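Local structure of fibronectin-binding protein BBK32 (Borrelia burgdorferi, 6N1L) at residues 110-115 / 131-136; 14-19 / 85-90. The protein probably blocks the classical complement pathway by binding C1r through the domain described here, and is thought to bind fibronectin as well. All blocks are in the same frame, centred on the assembly; numbering follows the deposited sequence.

Interaction 1 (110-115 / 131-136); sequences KTLIAK and TSILLM
Leu-112 puts both of its methyl branches against the helix that carries Ser-132, Ile-133 and Met-136. Leu-112 CD2 lies 3.7 Å from Ser-132 CB. Leu-112 CD1 meets the same Ser-132 CB and also Ile-133 CG2, each at 3.8 Å, and the terminal methyl of Met-136 closes over the same branch, with Met-136 CE 4.1 Å from Leu-112 CD1. Leu-112 and Ile-133 cross at a slant, touching through CD1 and CG2.

Met-136 leaves its helix with CG anti to the backbone N (chi1 -178°) and stays extended to the sulfur, where a bend at chi3 (-66°) turns CE to the leucine. No hydrogen bond joins the two segments. Ser-132 OG has a weak one to Glu-108, one turn before Leu-112.

The local axes approach to 11.4 Å with N-to-C directions 160° apart, and this separation leaves most of the direct contact, 140 Å² in all, to Leu-112. Helices 93-117 and 122-147, consecutive in the chain, thus run antiparallel as in a helical hairpin. Other helices complete the core: Phe-73 of helix 66-87 touches both Leu-112 and Ile-133, while Ile-27 of helix 9-44 packs on Ile-133 and Met-136.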
loop_
_atom_site.group_PDB
_atom_site.type_symbol
_atom_site.label_atom_id
_atom_site.label_comp_id
_atom_site.label_asym_id
_atom_site.label_seq_id
_atom_site.Cartn_x
_atom_site.Cartn_y
_atom_site.Cartn_z
ATOM N N LYS A 110 6.202 7.141 -4.596
ATOM C CA LYS A 110 7.606 7.112 -4.979
ATOM C C LYS A 110 8.501 7.449 -3.796
ATOM O O LYS A 110 9.570 6.846 -3.629
ATOM C CB LYS A 110 7.848 8.064 -6.149
ATOM C CG LYS A 110 7.289 7.520 -7.466
ATOM C CD LYS A 110 7.509 8.503 -8.608
ATOM C CE LYS A 110 6.662 8.117 -9.810
ATOM N NZ LYS A 110 6.312 9.308 -10.640
ATOM N N THR A 111 8.065 8.379 -2.944
ATOM C CA THR A 111 8.832 8.721 -1.747
ATOM C C THR A 111 8.916 7.541 -0.785
ATOM O O THR A 111 9.968 7.286 -0.186
ATOM C CB THR A 111 8.205 9.930 -1.055
ATOM O OG1 THR A 111 8.262 11.059 -1.932
ATOM C CG2 THR A 111 8.955 10.275 0.225
ATOM N N LEU A 112 7.816 6.804 -0.634
ATOM C CA LEU A 112 7.819 5.627 0.234
ATOM C C LEU A 112 8.716 4.526 -0.314
ATOM O O LEU A 112 9.394 3.833 0.453
ATOM C CB LEU A 112 6.389 5.114 0.412
ATOM C CG LEU A 112 5.396 6.094 1.045
ATOM C CD1 LEU A 112 4.025 5.422 1.195
ATOM C CD2 LEU A 112 5.903 6.586 2.397
ATOM N N ILE A 113 8.713 4.321 -1.635
ATOM C CA ILE A 113 9.569 3.293 -2.219
ATOM C C ILE A 113 11.032 3.640 -1.985
ATOM O O ILE A 113 11.867 2.756 -1.751
ATOM C CB ILE A 113 9.246 3.128 -3.717
ATOM C CG1 ILE A 113 7.903 2.418 -3.874
ATOM C CG2 ILE A 113 10.358 2.368 -4.443
ATOM C CD1 ILE A 113 7.305 2.490 -5.279
ATOM N N ALA A 114 11.351 4.936 -2.010
ATOM C CA ALA A 114 12.701 5.388 -1.697
ATOM C C ALA A 114 13.022 5.192 -0.220
ATOM O O ALA A 114 14.150 4.817 0.125
ATOM C CB ALA A 114 12.865 6.855 -2.097
ATOM N N LYS A 115 12.049 5.446 0.668
ATOM C CA LYS A 115 12.260 5.235 2.100
ATOM C C LYS A 115 12.519 3.767 2.407
ATOM O O LYS A 115 13.362 3.444 3.251
ATOM C CB LYS A 115 11.054 5.730 2.905
ATOM C CG LYS A 115 10.989 7.227 3.110
ATOM C CD LYS A 115 9.759 7.615 3.923
ATOM C CE LYS A 115 9.710 9.110 4.166
ATOM N NZ LYS A 115 8.433 9.511 4.808
ATOM N N THR A 131 2.059 4.434 8.564
ATOM C CA THR A 131 1.176 5.587 8.712
ATOM C C THR A 131 0.817 6.185 7.360
ATOM O O THR A 131 -0.355 6.477 7.097
ATOM C CB THR A 131 1.820 6.650 9.610
ATOM O OG1 THR A 131 1.845 6.164 10.950
ATOM C CG2 THR A 131 1.011 7.932 9.578
ATOM N N SER A 132 1.809 6.331 6.470
ATOM C CA SER A 132 1.565 6.944 5.168
ATOM C C SER A 132 0.582 6.138 4.330
ATOM O O SER A 132 -0.308 6.709 3.686
ATOM C CB SER A 132 2.884 7.122 4.412
ATOM O OG SER A 132 3.722 8.059 5.085
ATOM N N ILE A 133 0.713 4.802 4.322
ATOM C CA ILE A 133 -0.199 4.054 3.468
ATOM C C ILE A 133 -1.600 4.018 4.055
ATOM O O ILE A 133 -2.582 3.950 3.309
ATOM C CB ILE A 133 0.324 2.630 3.163
ATOM C CG1 ILE A 133 0.413 1.785 4.434
ATOM C CG2 ILE A 133 1.669 2.709 2.436
ATOM C CD1 ILE A 133 0.629 0.279 4.154
ATOM N N LEU A 134 -1.734 4.059 5.377
ATOM C CA LEU A 134 -3.068 4.088 5.959
ATOM C C LEU A 134 -3.777 5.388 5.586
ATOM O O LEU A 134 -4.958 5.378 5.235
ATOM C CB LEU A 134 -2.994 3.937 7.478
ATOM C CG LEU A 134 -2.731 2.524 8.030
ATOM C CD1 LEU A 134 -2.585 2.616 9.542
ATOM C CD2 LEU A 134 -3.882 1.622 7.641
ATOM N N LEU A 135 -3.046 6.507 5.625
ATOM C CA LEU A 135 -3.635 7.776 5.207
ATOM C C LEU A 135 -3.945 7.780 3.711
ATOM O O LEU A 135 -4.981 8.308 3.278
ATOM C CB LEU A 135 -2.690 8.920 5.580
ATOM C CG LEU A 135 -2.622 9.172 7.088
ATOM C CD1 LEU A 135 -1.457 10.055 7.490
ATOM C CD2 LEU A 135 -3.955 9.755 7.562
ATOM N N MET A 136 -3.037 7.221 2.915
ATOM C CA MET A 136 -3.221 7.114 1.475
ATOM C C MET A 136 -4.473 6.315 1.121
ATOM O O MET A 136 -5.228 6.695 0.219
ATOM C CB MET A 136 -1.973 6.477 0.869
ATOM C CG MET A 136 -1.990 6.351 -0.638
ATOM S SD MET A 136 -0.448 5.606 -1.206
ATOM C CE MET A 136 0.721 6.886 -0.760
#

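Interaction 2 (14-19 / 85-90); sequences EGVKYN and KTAANF
A chi1 of 163° swings CG1 of Val-16 opposite the backbone N and leaves the other methyl, CG2, facing Thr-86, Ala-87 and Phe-90. Thr-86 answers with its own methyl, because chi1 of -58° sets OG1 beside the backbone N and CG2 anti to it.

Nearly all of the contact converges on Val-16 CG2. The methyl-to-methyl distance from Val-16 CG2 to Thr-86 CG2 is 3.7 Å, the two side chains sliding past each other in opposite directions. Ala-87 adds its methyl, with its CB 4.0 Å from Val-16 CG2. From the Phe-90 ring, CZ approaches to 3.7 Å of Val-16 CG2; the methyl meets the ring obliquely. The closest CA pair, Val-16 and Thr-86 at 6.4 Å, shows how near the backbones come.

A type I beta turn from Ala-87 to Phe-90 brings the ring back toward the helix it follows: Phe-90 N bonds to Ala-87 O at 2.9 Å, and Ala-87 CA lies over one ring face, offset toward the rim. Asn-89 reinforces this reversal, since both its ND2 and its backbone N bond to Thr-86 O from the same face of that carbonyl's plane. On the other segment, Asn-19 ND2 makes a nearly straight bond to Gly-15 O (2.8 Å, 172° at the hydrogen), opposite in face to the backbone N of Asn-19. Thr-86 OG1 is bonded to Val-82 O, within its own helix.

The contact thus joins helix 9-44 to the end of helix 66-87 and the turn after it. Tyr-12 and Leu-13 of helix 9-44 also pack on Phe-90, while helix 93-117 lies alongside, with Leu-102 touching Val-16, Lys-99 touching Ala-87 and Asp-95 touching Phe-90.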
loop_
_atom_site.group_PDB
_atom_site.type_symbol
_atom_site.label_atom_id
_atom_site.label_comp_id
_atom_site.label_asym_id
_atom_site.label_seq_id
_atom_site.Cartn_x
_atom_site.Cartn_y
_atom_site.Cartn_z
ATOM N N GLU A 14 -14.660 4.416 -15.362
ATOM C CA GLU A 14 -14.615 3.014 -14.954
ATOM C C GLU A 14 -13.180 2.547 -14.743
ATOM O O GLU A 14 -12.875 1.864 -13.756
ATOM C CB GLU A 14 -15.308 2.143 -16.004
ATOM C CG GLU A 14 -16.825 2.264 -16.027
ATOM C CD GLU A 14 -17.412 2.489 -14.645
ATOM O OE1 GLU A 14 -17.718 3.654 -14.312
ATOM O OE2 GLU A 14 -17.569 1.498 -13.894
ATOM N N GLY A 15 -12.291 2.885 -15.680
ATOM C CA GLY A 15 -10.892 2.512 -15.539
ATOM C C GLY A 15 -10.252 3.082 -14.284
ATOM O O GLY A 15 -9.490 2.396 -13.601
ATOM N N VAL A 16 -10.556 4.340 -13.957
ATOM C CA VAL A 16 -9.975 4.923 -12.749
ATOM C C VAL A 16 -10.548 4.249 -11.508
ATOM O O VAL A 16 -9.813 3.910 -10.568
ATOM C CB VAL A 16 -10.191 6.446 -12.741
ATOM C CG1 VAL A 16 -9.975 7.015 -11.345
ATOM C CG2 VAL A 16 -9.253 7.101 -13.751
ATOM N N LYS A 17 -11.860 3.992 -11.505
ATOM C CA LYS A 17 -12.482 3.332 -10.363
ATOM C C LYS A 17 -11.884 1.948 -10.129
ATOM O O LYS A 17 -11.611 1.568 -8.984
ATOM C CB LYS A 17 -13.994 3.240 -10.572
ATOM C CG LYS A 17 -14.725 2.537 -9.439
ATOM C CD LYS A 17 -15.978 1.829 -9.930
ATOM C CE LYS A 17 -16.335 0.656 -9.024
ATOM N NZ LYS A 17 -16.726 -0.537 -9.825
ATOM N N TYR A 18 -11.648 1.190 -11.201
ATOM C CA TYR A 18 -11.079 -0.142 -11.041
ATOM C C TYR A 18 -9.670 -0.074 -10.463
ATOM O O TYR A 18 -9.320 -0.833 -9.547
ATOM C CB TYR A 18 -11.052 -0.885 -12.376
ATOM C CG TYR A 18 -10.242 -2.155 -12.287
ATOM C CD1 TYR A 18 -10.779 -3.296 -11.698
ATOM C CD2 TYR A 18 -8.939 -2.214 -12.769
ATOM C CE1 TYR A 18 -10.042 -4.462 -11.593
ATOM C CE2 TYR A 18 -8.194 -3.382 -12.669
ATOM C CZ TYR A 18 -8.752 -4.501 -12.083
ATOM O OH TYR A 18 -8.015 -5.666 -11.978
ATOM N N ASN A 19 -8.839 0.816 -11.004
ATOM C CA ASN A 19 -7.446 0.846 -10.573
ATOM C C ASN A 19 -7.302 1.434 -9.175
ATOM O O ASN A 19 -6.426 1.000 -8.414
ATOM C CB ASN A 19 -6.600 1.607 -11.591
ATOM C CG ASN A 19 -6.310 0.779 -12.832
ATOM O OD1 ASN A 19 -5.330 0.033 -12.879
ATOM N ND2 ASN A 19 -7.172 0.896 -13.842
ATOM N N LYS A 85 -2.774 8.234 -15.571
ATOM C CA LYS A 85 -2.801 8.335 -17.029
ATOM C C LYS A 85 -4.232 8.422 -17.549
ATOM O O LYS A 85 -4.539 9.241 -18.435
ATOM C CB LYS A 85 -2.069 7.139 -17.651
ATOM C CG LYS A 85 -0.551 7.234 -17.557
ATOM C CD LYS A 85 0.137 5.862 -17.636
ATOM C CE LYS A 85 1.253 5.749 -16.582
ATOM N NZ LYS A 85 2.540 5.214 -17.125
ATOM N N THR A 86 -5.123 7.597 -16.996
ATOM C CA THR A 86 -6.519 7.608 -17.417
ATOM C C THR A 86 -7.217 8.884 -16.971
ATOM O O THR A 86 -7.954 9.508 -17.751
ATOM C CB THR A 86 -7.239 6.380 -16.866
ATOM O OG1 THR A 86 -6.570 5.201 -17.315
ATOM C CG2 THR A 86 -8.686 6.337 -17.363
ATOM N N ALA A 87 -6.976 9.316 -15.732
ATOM C CA ALA A 87 -7.630 10.524 -15.240
ATOM C C ALA A 87 -7.157 11.790 -15.942
ATOM O O ALA A 87 -7.815 12.832 -15.815
ATOM C CB ALA A 87 -7.414 10.675 -13.732
ATOM N N ALA A 88 -6.026 11.750 -16.650
ATOM C CA ALA A 88 -5.594 12.945 -17.363
ATOM C C ALA A 88 -6.551 13.317 -18.490
ATOM O O ALA A 88 -6.439 14.428 -19.017
ATOM C CB ALA A 88 -4.184 12.761 -17.927
ATOM N N ASN A 89 -7.476 12.423 -18.853
ATOM C CA ASN A 89 -8.533 12.708 -19.820
ATOM C C ASN A 89 -9.740 13.402 -19.192
ATOM O O ASN A 89 -10.632 13.854 -19.928
ATOM C CB ASN A 89 -8.982 11.405 -20.506
ATOM C CG ASN A 89 -7.874 10.770 -21.341
ATOM O OD1 ASN A 89 -7.520 11.266 -22.413
ATOM N ND2 ASN A 89 -7.317 9.675 -20.843
ATOM N N PHE A 90 -9.798 13.501 -17.864
ATOM C CA PHE A 90 -10.933 14.141 -17.205
ATOM C C PHE A 90 -10.944 15.642 -17.484
ATOM O O PHE A 90 -9.896 16.300 -17.513
ATOM C CB PHE A 90 -10.884 13.891 -15.691
ATOM C CG PHE A 90 -11.139 12.447 -15.286
ATOM C CD1 PHE A 90 -11.707 11.543 -16.168
ATOM C CD2 PHE A 90 -10.794 12.004 -14.003
ATOM C CE1 PHE A 90 -11.938 10.231 -15.789
ATOM C CE2 PHE A 90 -11.026 10.696 -13.624
ATOM C CZ PHE A 90 -11.597 9.809 -14.517
#

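The centres of interactions 1 and 2 lie about 21 Å apart, and their nearest atoms remain about 9 Å from each other. Interaction 2 closes first along the chain, joining helix 9-44 to the end of helix 66-87 across 65 intervening residues; interaction 1 follows, pairing helices 93-117 and 122-147 across 15. The centre of interaction 1 is about 8 Å, and that of interaction 2 about 19 Å, from the centre of the chain. Helix 93-117 forms half of interaction 1 and also flanks interaction 2; helices 9-44 and 66-87 form interaction 2 and also flank interaction 1. Each contact fastens one helix pair, and the flanking packing unites both pairs in one all-helical complement inhibitory domain.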